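Local structure of DNA mismatch repair protein MutL (Aquifex aeolicus, 6LZI) at residues A[152-155]-A[156-160]. The protein is a DNA mismatch repair protein whose ATPase domain, here with bound ADP, has the Bergerat ATP-binding fold and probably couples nucleotide binding to repair. Residues are numbered along the deposited sequence; the frame is centred on the assembly and turned at random.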
# COMPACT_ATOMS: atom_id res chain seq x y z
N PHE A 152 17.09 4.16 16.34
CA PHE A 152 15.87 3.79 17.05
C PHE A 152 14.86 3.10 16.17
O PHE A 152 13.77 2.75 16.66
CB PHE A 152 15.22 5.03 17.71
CG PHE A 152 15.75 5.36 19.08
CD1 PHE A 152 15.56 4.49 20.15
CD2 PHE A 152 16.39 6.57 19.33
CE1 PHE A 152 16.02 4.80 21.41
CE2 PHE A 152 16.85 6.88 20.58
CZ PHE A 152 16.67 6.00 21.63
N LEU A 153 15.15 2.86 14.88
CA LEU A 153 14.21 2.11 14.08
C LEU A 153 14.10 0.70 14.63
O LEU A 153 15.02 0.16 15.25
CB LEU A 153 14.62 2.05 12.61
CG LEU A 153 14.55 3.34 11.79
CD1 LEU A 153 15.29 3.15 10.46
CD2 LEU A 153 13.10 3.63 11.50
N LYS A 154 12.96 0.07 14.34
CA LYS A 154 12.71 -1.23 14.90
C LYS A 154 13.50 -2.26 14.08
O LYS A 154 14.02 -1.95 13.00
CB LYS A 154 11.19 -1.50 14.93
CG LYS A 154 10.52 -0.85 16.15
CD LYS A 154 9.23 -0.13 15.85
CE LYS A 154 8.26 -0.96 15.00
NZ LYS A 154 6.96 -0.25 14.69
N LYS A 155 13.69 -3.44 14.68
CA LYS A 155 14.38 -4.53 13.98
C LYS A 155 13.78 -4.74 12.60
O LYS A 155 12.61 -4.47 12.37
CB LYS A 155 14.27 -5.82 14.77
CG LYS A 155 15.25 -5.92 15.87
CD LYS A 155 14.91 -7.15 16.70
CE LYS A 155 15.93 -7.44 17.78
NZ LYS A 155 15.51 -8.69 18.48
N GLU A 156 14.62 -5.27 11.70
CA GLU A 156 14.22 -5.51 10.31
C GLU A 156 12.94 -6.32 10.22
O GLU A 156 12.05 -6.01 9.42
CB GLU A 156 15.35 -6.24 9.59
CG GLU A 156 16.53 -5.36 9.17
CD GLU A 156 17.56 -5.14 10.26
OE1 GLU A 156 18.35 -6.07 10.57
OE2 GLU A 156 17.59 -4.03 10.82
N ASP A 157 12.81 -7.36 11.06
CA ASP A 157 11.65 -8.21 10.85
C ASP A 157 10.35 -7.52 11.25
O ASP A 157 9.30 -7.78 10.66
CB ASP A 157 11.80 -9.55 11.59
CG ASP A 157 11.16 -10.67 10.80
OD1 ASP A 157 11.76 -11.04 9.77
OD2 ASP A 157 10.04 -11.10 11.15
N THR A 158 10.40 -6.63 12.25
CA THR A 158 9.23 -5.83 12.58
C THR A 158 8.89 -4.85 11.45
O THR A 158 7.71 -4.68 11.09
CB THR A 158 9.47 -5.10 13.91
OG1 THR A 158 9.68 -6.05 14.96
CG2 THR A 158 8.28 -4.26 14.25
N GLU A 159 9.91 -4.20 10.88
CA GLU A 159 9.62 -3.28 9.79
C GLU A 159 9.08 -4.01 8.60
O GLU A 159 8.22 -3.49 7.90
CB GLU A 159 10.87 -2.53 9.36
CG GLU A 159 11.04 -1.16 9.97
CD GLU A 159 9.74 -0.33 9.92
OE1 GLU A 159 9.18 0.05 8.84
OE2 GLU A 159 9.34 -0.03 11.03
N ARG A 160 9.57 -5.24 8.38
CA ARG A 160 9.10 -6.04 7.26
C ARG A 160 7.61 -6.32 7.37
O ARG A 160 6.84 -6.12 6.42
CB ARG A 160 9.84 -7.36 7.22
CG ARG A 160 11.32 -7.30 6.79
CD ARG A 160 12.12 -8.54 7.32
NE ARG A 160 13.55 -8.41 7.01
CZ ARG A 160 14.53 -9.06 7.62
NH1 ARG A 160 14.27 -9.93 8.60
NH2 ARG A 160 15.79 -8.82 7.26
O HOH W 1 16.51 -1.19 11.93
O HOH W 2 11.43 -4.61 17.05
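Lys154 lays its side chain across that of Thr158 at roughly a right angle, where the chain enters helix 156-173. Its CB lies 4.1 Å from both CB and CG2 of Thr158. The lysine side chain then bends at chi2 (135°) and again at chi3 (49°), which carries CE back over the methyl: Lys154 CE to Thr158 CG2 is 3.4 Å, tighter than usual carbon packing. At the tip, NZ stops 4.4 Å from Glu159 OE2, opposite charges near each other but too far apart for a salt bridge. That carboxylate is committed beyond this turn: OE2 pairs with Lys162, and OE1 accepts from the backbone N of Val17 at the start of helix 16-29. Thr158 turns CG2 to the lysine, while OG1 hydrogen-bonds a water that also takes a weak bond from Lys155 N. A second water bridges Lys154 O and Glu156 OE2. In the backbone, Glu159 N donates to Lys155 O at 3.1 Å. Within the same turn, Arg160 NH1 forms a salt bridge with Asp157 OD1 at 3.0 Å, in the guanidinium plane. Glu156 CB covers the centre of one guanidinium face, 3.4 Å above it. With Lys155 as N-cap residue, this is the first turn of an alpha-helix, on the surface of the Bergerat-fold ATPase domain of MutL.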